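Local coordinates for uncharacterized protein (Chaetomium thermophilum, PDB 3LPZ) that probably acts in the Get pathway of tail-anchored protein biogenesis, as an alpha-solenoid that binds Get5 and other partners, at residues A17-R22 and Q36-V41; E29-A34 and S68-S73; A43-S46 and A52-V55. All coordinates share one frame; numbering follows the deposited sequence.

In the fold
All three contacts use helix 28-47, near the N-terminal end of the solenoid and on the same side of the chain's centre. Contact 1 sets this helix against helix 11-25. It is half buried and has the one salt bridge of the three, on its watered side. Contact 2 lies at the surface, where polar side chains meet the turn between helices 51-67 and 71-88. Contact 3 is partly buried and mostly apolar, with alanines of helix 51-67 against a tyrosine. Contacts 1 and 2 have centres about 10 Å apart and touch. Contact 3 adjoins contact 1 in sequence, and its nearest atoms lie about 11 Å from those of contact 2.

Contact 1: A17-R22 and Q36-V41; sequences ARLQRR and QETRLV
L19 of helix 11-25 packs on T38 of helix 28-47, and R22, one turn beyond L19, pairs with E37, the neighbour of T38. The two helices run nearly antiparallel, with short-segment axes 11.0 Å apart at an angle of 164°. L19 and T38 form the tight, buried part. The methyl CD1 of L19 lies 3.5 Å from OG1 of T38, and CD2 also faces this hydroxyl. That OG1 is hydrogen-bonded to the backbone oxygen of A34 on its own helix, so the buried polar atom has a partner. I57 and V61 of helix 51-67 and L77 of helix 71-88 also pack on T38. The other side is polar and wet. NH1 of R22 bonds to OE1 of E37 over 2.7 Å, and the N-H points almost straight at the oxygen (173°). The carboxylate oxygen sits at the edge of the guanidinium, in its plane, but it is met from above the carboxylate plane. The two flat groups are turned 47° apart. E37 has CG anti to the backbone N, and the extended chain beyond it carries the carboxylate across to R22. A water bridges NH1 of R22, at 2.9 Å, and OE2 of E37, at 3.0 Å. CD2 of L19 comes to 3.9 Å from OE2 of E37, so the apolar part borders the charged one. An alanine in place of E37 would probably leave the R22 guanidinium without its carboxylate mate and this bridging water without an acceptor. The charges thus join the helices at a hydrated margin, while the buried side is packing of the L19 methyls on the T38 hydroxyl; water around the ion pair is likely to weaken its electrostatic pull.

Contact 2: E29-A34 and S68-S73; sequences EEQYEA and SGQGGS
Q31 and Q70 press their side-chain amides together without bonding to each other. OE1 of Q31 sits 3.1 Å from the amide carbon CD of Q70 and 3.2 Å from its CG. It is also 3.3 Å from NE2 of Q70, but the angle is too poor for a hydrogen bond. The two side chains cross at about a right angle, with their amide planes 34° apart. Each amide nitrogen is directed elsewhere. NE2 of Q31 bonds to the backbone oxygen of I23, near the end of helix 11-25, which fixes how this amide is turned. NE2 of Q70 reaches back to the backbone oxygen of S68 in a weak, 3.4 Å bond that is nonetheless nearly straight at 172°. CG of Q70, anti to the carbonyl carbon, lies against the Q31 amide; the bend at chi2 (-48°) then swings the Q70 amide back toward the backbone oxygen of S68. The contact is therefore one of close packing between polar groups. On one flank, CB of S68 touches NE2 of Q31 at 3.7 Å, while the S68 hydroxyl is bonded to the backbone oxygen of T64. On the other flank, OG of S73 meets CD1 of Y32 at 3.8 Å, near the plane of the ring and at its edge. Y32 is exposed, and A35 of the same helix also touches S73. G69 has positive phi and is the C-prime residue of a Schellman motif that ends helix 51-67. Q70 follows at the N-cap position of helix 71-88. A Schellman end running directly into a new N-cap makes a tight turn between successive helices, and here, in an alpha-solenoid, that turn is laid against helix 28-47.

Contact 3: A43-S46 and A52-V55; sequences ARYS and AAAV
The aromatic contact is between Y45 and A53. The methyl CB of A53 sits over one face of the Y45 ring, 4.0 Å from its centroid and 23° off the ring normal. This is a CH-pi contact. The methyl is displaced toward the rim, so CG, at 3.7 Å from A53 CB, is the nearest ring atom. With CG of Y45 anti to its carbonyl carbon (chi1 -78°), the ring is carried out between the helices. There it also meets K11, I12 and I15 of helix 11-25 and I57 of helix 51-67.

Apolar packing continues at A54, whose CB lies 4.4 Å from CB of Y45. The CA atoms of these two residues are 5.6 Å apart, a close backbone approach that the small alanine permits. The segments belong to a helical hairpin: helix 28-47 turns into helix 51-67 through a short connection, as expected of an alpha-solenoid. A54 also touches T84 of helix 71-88, so this residue joins the hairpin to the next helix.

Polar atoms take part as well. OG of S46 rests 3.3 Å from CB of A54, and this hydroxyl makes a weak hydrogen bond to the backbone oxygen of A42. The backbone N of A53 bonds to OD1 of N50, in the connection. W51 packs against S46 from the start of the second helix.

Contact 1: A17-R22 and Q36-V41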
ATOM      1  N   ALA A  17     -19.913  30.717   4.306  1.00 28.85           N
ATOM      2  CA  ALA A  17     -19.123  31.755   4.964  1.00 29.89           C
ATOM      3  C   ALA A  17     -19.648  31.996   6.384  1.00 30.50           C
ATOM      4  O   ALA A  17     -18.861  32.146   7.333  1.00 30.47           O
ATOM      5  CB  ALA A  17     -19.121  33.072   4.123  1.00 29.88           C
ATOM      6  N   ARG A  18     -20.973  32.015   6.514  0.50 31.02           N
ATOM      7  CA  ARG A  18     -21.642  32.175   7.805  0.50 32.12           C
ATOM      8  C   ARG A  18     -21.252  31.057   8.777  0.50 31.32           C
ATOM      9  O   ARG A  18     -20.833  31.328   9.902  0.50 31.11           O
ATOM     10  CB  ARG A  18     -23.166  32.236   7.609  0.50 33.25           C
ATOM     11  CG  ARG A  18     -23.931  32.877   8.759  0.50 37.05           C
ATOM     12  CD  ARG A  18     -25.332  33.339   8.334  0.50 43.23           C
ATOM     13  NE  ARG A  18     -26.224  32.228   7.997  0.50 47.61           N
ATOM     14  CZ  ARG A  18     -26.751  32.012   6.793  0.50 50.14           C
ATOM     15  NH1 ARG A  18     -26.488  32.833   5.787  0.50 50.09           N
ATOM     16  NH2 ARG A  18     -27.548  30.971   6.598  0.50 49.82           N
ATOM     17  N   LEU A  19     -21.373  29.810   8.329  1.00 30.65           N
ATOM     18  CA  LEU A  19     -20.952  28.646   9.124  1.00 30.00           C
ATOM     19  C   LEU A  19     -19.460  28.692   9.463  1.00 29.95           C
ATOM     20  O   LEU A  19     -19.098  28.469  10.606  1.00 29.60           O
ATOM     21  CB  LEU A  19     -21.324  27.318   8.429  1.00 28.50           C
ATOM     22  CG  LEU A  19     -22.830  27.075   8.284  1.00 27.58           C
ATOM     23  CD1 LEU A  19     -23.098  25.950   7.299  1.00 24.40           C
ATOM     24  CD2 LEU A  19     -23.499  26.788   9.656  1.00 27.04           C
ATOM     25  N   GLN A  20     -18.607  29.001   8.483  1.00 30.67           N
ATOM     26  CA  GLN A  20     -17.144  29.098   8.735  1.00 31.88           C
ATOM     27  C   GLN A  20     -16.755  30.153   9.779  1.00 33.44           C
ATOM     28  O   GLN A  20     -15.907  29.894  10.663  1.00 33.26           O
ATOM     29  CB  GLN A  20     -16.370  29.332   7.442  1.00 31.29           C
ATOM     30  CG  GLN A  20     -16.311  28.082   6.584  1.00 30.67           C
ATOM     31  CD  GLN A  20     -15.678  28.341   5.239  1.00 31.54           C
ATOM     32  OE1 GLN A  20     -15.923  29.367   4.622  1.00 31.69           O
ATOM     33  NE2 GLN A  20     -14.853  27.414   4.786  1.00 31.16           N
ATOM     34  N   ARG A  21     -17.378  31.330   9.675  1.00 34.37           N
ATOM     35  CA  ARG A  21     -17.117  32.399  10.637  0.50 35.19           C
ATOM     36  C   ARG A  21     -17.563  32.005  12.044  1.00 34.99           C
ATOM     37  O   ARG A  21     -16.808  32.191  12.992  1.00 35.18           O
ATOM     38  CB  ARG A  21     -17.735  33.736  10.203  0.50 35.95           C
ATOM     39  CG  ARG A  21     -17.487  34.876  11.197  0.50 38.69           C
ATOM     40  CD  ARG A  21     -17.099  36.179  10.499  0.50 44.09           C
ATOM     41  NE  ARG A  21     -15.906  36.030   9.662  0.50 47.79           N
ATOM     42  CZ  ARG A  21     -15.221  37.047   9.146  0.50 49.42           C
ATOM     43  NH1 ARG A  21     -15.604  38.292   9.382  0.50 49.44           N
ATOM     44  NH2 ARG A  21     -14.150  36.816   8.393  0.50 49.86           N
ATOM     45  N   ARG A  22     -18.762  31.433  12.192  1.00 34.00           N
ATOM     46  CA  ARG A  22     -19.178  30.934  13.510  1.00 33.38           C
ATOM     47  C   ARG A  22     -18.168  29.966  14.109  1.00 32.64           C
ATOM     48  O   ARG A  22     -17.870  30.030  15.314  1.00 32.46           O
ATOM     49  CB  ARG A  22     -20.550  30.267  13.450  1.00 33.51           C
ATOM     50  CG  ARG A  22     -21.682  31.254  13.300  1.00 35.44           C
ATOM     51  CD  ARG A  22     -22.990  30.549  13.064  1.00 37.10           C
ATOM     52  NE  ARG A  22     -23.344  29.640  14.150  1.00 38.62           N
ATOM     53  CZ  ARG A  22     -24.339  28.761  14.072  1.00 39.42           C
ATOM     54  NH1 ARG A  22     -25.054  28.681  12.954  1.00 40.76           N
ATOM     55  NH2 ARG A  22     -24.624  27.969  15.100  1.00 39.27           N
ATOM     56  N   GLN A  36     -23.551  20.802  13.648  1.00 22.45           N
ATOM     57  CA  GLN A  36     -24.892  20.200  13.597  1.00 23.17           C
ATOM     58  C   GLN A  36     -25.810  20.911  12.620  1.00 22.88           C
ATOM     59  O   GLN A  36     -26.608  20.268  11.916  1.00 22.58           O
ATOM     60  CB  GLN A  36     -25.537  20.126  15.000  1.00 23.39           C
ATOM     61  CG  GLN A  36     -24.826  19.128  15.932  1.00 25.79           C
ATOM     62  CD  GLN A  36     -24.735  17.718  15.344  1.00 29.47           C
ATOM     63  OE1 GLN A  36     -25.752  17.109  14.991  1.00 30.19           O
ATOM     64  NE2 GLN A  36     -23.512  17.195  15.232  1.00 31.59           N
ATOM     65  N   GLU A  37     -25.708  22.240  12.573  1.00 22.84           N
ATOM     66  CA  GLU A  37     -26.511  22.999  11.643  1.00 23.28           C
ATOM     67  C   GLU A  37     -26.026  22.701  10.219  1.00 22.14           C
ATOM     68  O   GLU A  37     -26.813  22.661   9.296  1.00 21.76           O
ATOM     69  CB  GLU A  37     -26.400  24.487  11.951  1.00 24.53           C
ATOM     70  CG  GLU A  37     -27.271  25.381  11.056  1.00 29.60           C
ATOM     71  CD  GLU A  37     -27.191  26.817  11.464  1.00 37.40           C
ATOM     72  OE1 GLU A  37     -27.147  27.070  12.695  1.00 41.37           O
ATOM     73  OE2 GLU A  37     -27.164  27.693  10.562  1.00 42.52           O
ATOM     74  N   THR A  38     -24.719  22.493  10.048  1.00 20.59           N
ATOM     75  CA  THR A  38     -24.178  22.110   8.720  1.00 19.93           C
ATOM     76  C   THR A  38     -24.809  20.795   8.226  1.00 20.05           C
ATOM     77  O   THR A  38     -25.174  20.678   7.053  1.00 20.43           O
ATOM     78  CB  THR A  38     -22.632  22.007   8.752  1.00 19.47           C
ATOM     79  OG1 THR A  38     -22.091  23.257   9.220  1.00 19.56           O
ATOM     80  CG2 THR A  38     -22.032  21.692   7.347  1.00 18.51           C
ATOM     81  N   ARG A  39     -24.926  19.803   9.113  1.00 20.60           N
ATOM     82  CA  ARG A  39     -25.553  18.516   8.754  1.00 21.25           C
ATOM     83  C   ARG A  39     -26.973  18.719   8.263  1.00 21.49           C
ATOM     84  O   ARG A  39     -27.378  18.090   7.279  1.00 21.03           O
ATOM     85  CB  ARG A  39     -25.624  17.553   9.955  1.00 21.69           C
ATOM     86  CG  ARG A  39     -24.294  17.053  10.471  1.00 21.39           C
ATOM     87  CD  ARG A  39     -24.566  16.118  11.668  1.00 21.72           C
ATOM     88  NE  ARG A  39     -25.482  15.023  11.326  1.00 22.69           N
ATOM     89  CZ  ARG A  39     -26.386  14.482  12.153  1.00 22.40           C
ATOM     90  NH1 ARG A  39     -26.551  14.956  13.393  1.00 20.62           N
ATOM     91  NH2 ARG A  39     -27.153  13.478  11.718  1.00 21.72           N
ATOM     92  N   LEU A  40     -27.744  19.540   8.983  1.00 21.74           N
ATOM     93  CA  LEU A  40     -29.126  19.791   8.610  1.00 23.39           C
ATOM     94  C   LEU A  40     -29.209  20.481   7.233  1.00 23.33           C
ATOM     95  O   LEU A  40     -29.977  20.060   6.381  1.00 23.22           O
ATOM     96  CB  LEU A  40     -29.858  20.615   9.688  1.00 24.58           C
ATOM     97  CG  LEU A  40     -31.389  20.716   9.642  1.00 27.20           C
ATOM     98  CD1 LEU A  40     -32.111  19.349   9.888  1.00 29.55           C
ATOM     99  CD2 LEU A  40     -31.861  21.749  10.687  1.00 29.35           C
ATOM    100  N   VAL A  41     -28.411  21.519   7.017  1.00 22.79           N
ATOM    101  CA  VAL A  41     -28.448  22.224   5.738  1.00 24.24           C
ATOM    102  C   VAL A  41     -28.045  21.292   4.564  1.00 23.88           C
ATOM    103  O   VAL A  41     -28.734  21.255   3.510  1.00 23.85           O
ATOM    104  CB  VAL A  41     -27.562  23.490   5.792  1.00 24.44           C
ATOM    105  CG1 VAL A  41     -27.481  24.140   4.455  1.00 27.89           C
ATOM    106  CG2 VAL A  41     -28.131  24.478   6.827  1.00 26.28           C
TER
HETATM  107  O   HOH W   1     -26.673  28.118   7.661  1.00 51.11           O
HETATM  108  O   HOH W   2     -25.290  30.071  10.447  1.00 52.48           O
HETATM  109  O   HOH W   3     -27.245  26.676  15.097  1.00 58.90           O

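Contact 2: E29-A34 and S68-S73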
ATOM      1  N   GLU A  29     -18.445  24.482  22.179  1.00 33.49           N
ATOM      2  CA  GLU A  29     -19.892  24.296  22.136  0.50 33.68           C
ATOM      3  C   GLU A  29     -20.555  24.971  20.916  1.00 33.16           C
ATOM      4  O   GLU A  29     -21.411  24.345  20.258  1.00 32.48           O
ATOM      5  CB  GLU A  29     -20.545  24.661  23.479  0.50 34.36           C
ATOM      6  CG  GLU A  29     -20.100  23.712  24.616  0.50 36.43           C
ATOM      7  CD  GLU A  29     -20.924  23.826  25.888  0.50 38.56           C
ATOM      8  OE1 GLU A  29     -21.492  24.908  26.154  0.50 39.27           O
ATOM      9  OE2 GLU A  29     -20.991  22.820  26.632  0.50 38.61           O
ATOM     10  N   GLU A  30     -20.159  26.212  20.594  1.00 32.07           N
ATOM     11  CA  GLU A  30     -20.672  26.894  19.403  0.50 31.81           C
ATOM     12  C   GLU A  30     -20.221  26.211  18.104  1.00 30.67           C
ATOM     13  O   GLU A  30     -20.970  26.179  17.136  1.00 30.21           O
ATOM     14  CB  GLU A  30     -20.275  28.377  19.396  0.50 32.16           C
ATOM     15  CG  GLU A  30     -21.394  29.345  19.786  0.50 35.38           C
ATOM     16  CD  GLU A  30     -22.510  28.700  20.594  0.50 38.44           C
ATOM     17  OE1 GLU A  30     -22.308  28.446  21.806  0.50 39.27           O
ATOM     18  OE2 GLU A  30     -23.603  28.464  20.019  0.50 39.59           O
ATOM     19  N   GLN A  31     -18.999  25.684  18.104  1.00 29.27           N
ATOM     20  CA  GLN A  31     -18.448  24.971  16.938  1.00 28.80           C
ATOM     21  C   GLN A  31     -19.222  23.686  16.672  1.00 28.11           C
ATOM     22  O   GLN A  31     -19.542  23.369  15.523  1.00 27.68           O
ATOM     23  CB  GLN A  31     -16.964  24.665  17.144  1.00 28.55           C
ATOM     24  CG  GLN A  31     -16.083  25.930  17.117  1.00 29.13           C
ATOM     25  CD  GLN A  31     -14.649  25.656  17.518  1.00 29.96           C
ATOM     26  OE1 GLN A  31     -14.396  24.893  18.451  1.00 31.09           O
ATOM     27  NE2 GLN A  31     -13.699  26.297  16.833  1.00 27.94           N
ATOM     28  N   TYR A  32     -19.537  22.965  17.745  1.00 27.86           N
ATOM     29  CA  TYR A  32     -20.385  21.778  17.664  1.00 27.51           C
ATOM     30  C   TYR A  32     -21.781  22.107  17.113  1.00 27.08           C
ATOM     31  O   TYR A  32     -22.284  21.388  16.252  1.00 26.74           O
ATOM     32  CB  TYR A  32     -20.464  21.064  19.026  1.00 27.44           C
ATOM     33  CG  TYR A  32     -21.450  19.890  19.079  1.00 28.71           C
ATOM     34  CD1 TYR A  32     -21.104  18.644  18.535  1.00 29.52           C
ATOM     35  CD2 TYR A  32     -22.712  20.022  19.691  1.00 29.10           C
ATOM     36  CE1 TYR A  32     -21.996  17.560  18.574  1.00 29.40           C
ATOM     37  CE2 TYR A  32     -23.604  18.941  19.750  1.00 31.05           C
ATOM     38  CZ  TYR A  32     -23.231  17.719  19.181  1.00 30.97           C
ATOM     39  OH  TYR A  32     -24.076  16.635  19.213  1.00 33.09           O
ATOM     40  N   GLU A  33     -22.398  23.190  17.591  1.00 26.67           N
ATOM     41  CA  GLU A  33     -23.720  23.605  17.084  1.00 26.98           C
ATOM     42  C   GLU A  33     -23.678  23.948  15.588  1.00 25.69           C
ATOM     43  O   GLU A  33     -24.586  23.590  14.830  1.00 25.02           O
ATOM     44  CB  GLU A  33     -24.288  24.786  17.885  1.00 28.09           C
ATOM     45  CG  GLU A  33     -24.681  24.437  19.317  1.00 34.54           C
ATOM     46  CD  GLU A  33     -25.938  23.554  19.407  1.00 42.24           C
ATOM     47  OE1 GLU A  33     -26.630  23.348  18.375  1.00 46.16           O
ATOM     48  OE2 GLU A  33     -26.240  23.063  20.520  1.00 46.94           O
ATOM     49  N   ALA A  34     -22.626  24.649  15.171  1.00 24.39           N
ATOM     50  CA  ALA A  34     -22.451  24.970  13.766  1.00 23.57           C
ATOM     51  C   ALA A  34     -22.289  23.704  12.919  1.00 22.72           C
ATOM     52  O   ALA A  34     -22.813  23.634  11.797  1.00 23.06           O
ATOM     53  CB  ALA A  34     -21.269  25.903  13.572  1.00 23.70           C
ATOM     54  N   SER A  68      -9.612  24.243  12.847  1.00 32.70           N
ATOM     55  CA  SER A  68      -9.847  24.860  14.150  1.00 33.74           C
ATOM     56  C   SER A  68      -9.683  23.877  15.293  1.00 34.41           C
ATOM     57  O   SER A  68     -10.231  24.092  16.359  1.00 35.42           O
ATOM     58  CB  SER A  68     -11.254  25.447  14.227  1.00 33.53           C
ATOM     59  OG  SER A  68     -11.502  26.356  13.172  1.00 34.59           O
ATOM     60  N   GLY A  69      -8.985  22.776  15.062  1.00 34.93           N
ATOM     61  CA  GLY A  69      -8.772  21.768  16.105  1.00 35.11           C
ATOM     62  C   GLY A  69      -9.983  20.967  16.575  1.00 35.00           C
ATOM     63  O   GLY A  69      -9.915  20.330  17.624  1.00 36.44           O
ATOM     64  N   GLN A  70     -11.087  20.980  15.825  1.00 32.96           N
ATOM     65  CA  GLN A  70     -12.255  20.168  16.179  1.00 31.67           C
ATOM     66  C   GLN A  70     -12.270  18.880  15.340  1.00 30.57           C
ATOM     67  O   GLN A  70     -13.038  18.746  14.390  1.00 29.58           O
ATOM     68  CB  GLN A  70     -13.546  20.960  15.974  1.00 31.83           C
ATOM     69  CG  GLN A  70     -13.633  22.229  16.827  1.00 33.99           C
ATOM     70  CD  GLN A  70     -13.281  21.984  18.274  1.00 37.46           C
ATOM     71  OE1 GLN A  70     -14.011  21.320  19.000  1.00 39.94           O
ATOM     72  NE2 GLN A  70     -12.136  22.509  18.699  1.00 40.51           N
ATOM     73  N   GLY A  71     -11.377  17.961  15.698  1.00 29.40           N
ATOM     74  CA  GLY A  71     -11.098  16.773  14.899  1.00 28.52           C
ATOM     75  C   GLY A  71     -12.271  15.827  14.856  1.00 27.76           C
ATOM     76  O   GLY A  71     -12.544  15.223  13.816  1.00 27.34           O
ATOM     77  N   GLY A  72     -12.965  15.712  15.987  1.00 26.95           N
ATOM     78  CA  GLY A  72     -14.174  14.895  16.092  1.00 26.99           C
ATOM     79  C   GLY A  72     -15.316  15.367  15.208  1.00 26.62           C
ATOM     80  O   GLY A  72     -15.789  14.621  14.357  1.00 28.18           O
ATOM     81  N   SER A  73     -15.762  16.602  15.383  1.00 26.04           N
ATOM     82  CA  SER A  73     -16.826  17.144  14.528  1.00 25.11           C
ATOM     83  C   SER A  73     -16.418  17.267  13.067  1.00 23.89           C
ATOM     84  O   SER A  73     -17.180  16.886  12.185  1.00 23.28           O
ATOM     85  CB  SER A  73     -17.294  18.498  15.043  1.00 25.88           C
ATOM     86  OG  SER A  73     -18.129  18.286  16.173  1.00 29.13           O
TER

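Contact 3: A43-S46 and A52-V55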
ATOM      1  N   ALA A  43     -28.172  18.012   4.496  1.00 23.66           N
ATOM      2  CA  ALA A  43     -29.217  16.989   4.307  1.00 24.31           C
ATOM      3  C   ALA A  43     -30.403  17.545   3.499  1.00 25.65           C
ATOM      4  O   ALA A  43     -30.938  16.856   2.623  1.00 26.30           O
ATOM      5  CB  ALA A  43     -29.684  16.390   5.652  1.00 24.24           C
ATOM      6  N   ARG A  44     -30.809  18.783   3.761  1.00 26.45           N
ATOM      7  CA  ARG A  44     -31.852  19.389   2.905  1.00 28.24           C
ATOM      8  C   ARG A  44     -31.470  19.464   1.420  1.00 27.56           C
ATOM      9  O   ARG A  44     -32.282  19.100   0.566  1.00 27.61           O
ATOM     10  CB  ARG A  44     -32.234  20.764   3.389  1.00 29.44           C
ATOM     11  CG  ARG A  44     -33.106  20.726   4.640  1.00 35.16           C
ATOM     12  CD  ARG A  44     -33.038  22.074   5.346  1.00 42.58           C
ATOM     13  NE  ARG A  44     -33.836  22.093   6.567  1.00 48.97           N
ATOM     14  CZ  ARG A  44     -33.760  23.047   7.490  1.00 52.63           C
ATOM     15  NH1 ARG A  44     -32.899  24.062   7.347  1.00 53.86           N
ATOM     16  NH2 ARG A  44     -34.530  22.975   8.572  1.00 54.16           N
ATOM     17  N   TYR A  45     -30.254  19.931   1.103  1.00 26.79           N
ATOM     18  CA  TYR A  45     -29.812  19.949  -0.307  1.00 26.48           C
ATOM     19  C   TYR A  45     -29.757  18.550  -0.903  1.00 26.05           C
ATOM     20  O   TYR A  45     -30.187  18.334  -2.045  1.00 26.02           O
ATOM     21  CB  TYR A  45     -28.460  20.672  -0.496  1.00 26.62           C
ATOM     22  CG  TYR A  45     -28.623  22.175  -0.465  1.00 28.57           C
ATOM     23  CD1 TYR A  45     -29.322  22.840  -1.484  1.00 29.49           C
ATOM     24  CD2 TYR A  45     -28.102  22.931   0.591  1.00 28.45           C
ATOM     25  CE1 TYR A  45     -29.479  24.232  -1.453  1.00 31.76           C
ATOM     26  CE2 TYR A  45     -28.263  24.307   0.640  1.00 30.16           C
ATOM     27  CZ  TYR A  45     -28.958  24.948  -0.380  1.00 32.37           C
ATOM     28  OH  TYR A  45     -29.101  26.311  -0.340  1.00 35.11           O
ATOM     29  N   SER A  46     -29.232  17.608  -0.123  1.00 25.58           N
ATOM     30  CA  SER A  46     -29.168  16.206  -0.532  1.00 26.10           C
ATOM     31  C   SER A  46     -30.542  15.633  -0.855  1.00 25.33           C
ATOM     32  O   SER A  46     -30.693  14.976  -1.870  1.00 25.40           O
ATOM     33  CB  SER A  46     -28.526  15.346   0.559  1.00 25.53           C
ATOM     34  OG  SER A  46     -27.154  15.559   0.526  1.00 28.54           O
ATOM     35  N   ALA A  52     -24.272  18.694  -5.458  1.00 25.07           N
ATOM     36  CA  ALA A  52     -23.135  19.597  -5.593  1.00 25.03           C
ATOM     37  C   ALA A  52     -23.085  20.600  -4.429  1.00 24.82           C
ATOM     38  O   ALA A  52     -22.014  20.920  -3.934  1.00 24.80           O
ATOM     39  CB  ALA A  52     -23.150  20.312  -6.945  1.00 25.52           C
ATOM     40  N   ALA A  53     -24.255  21.079  -4.014  1.00 24.07           N
ATOM     41  CA  ALA A  53     -24.369  21.966  -2.861  1.00 23.48           C
ATOM     42  C   ALA A  53     -23.998  21.242  -1.565  1.00 22.43           C
ATOM     43  O   ALA A  53     -23.206  21.748  -0.775  1.00 21.71           O
ATOM     44  CB  ALA A  53     -25.788  22.544  -2.771  1.00 23.13           C
ATOM     45  N   ALA A  54     -24.572  20.059  -1.351  1.00 21.51           N
ATOM     46  CA  ALA A  54     -24.299  19.322  -0.134  1.00 21.30           C
ATOM     47  C   ALA A  54     -22.791  19.081   0.001  1.00 21.11           C
ATOM     48  O   ALA A  54     -22.236  19.241   1.083  1.00 20.32           O
ATOM     49  CB  ALA A  54     -25.043  17.993  -0.127  1.00 21.18           C
ATOM     50  N   VAL A  55     -22.153  18.672  -1.103  1.00 20.72           N
ATOM     51  CA  VAL A  55     -20.728  18.392  -1.130  1.00 20.66           C
ATOM     52  C   VAL A  55     -19.891  19.634  -0.812  1.00 21.70           C
ATOM     53  O   VAL A  55     -18.945  19.552  -0.018  1.00 22.39           O
ATOM     54  CB  VAL A  55     -20.285  17.756  -2.507  1.00 20.70           C
ATOM     55  CG1 VAL A  55     -18.751  17.886  -2.730  1.00 19.04           C
ATOM     56  CG2 VAL A  55     -20.707  16.302  -2.583  1.00 19.69           C
TER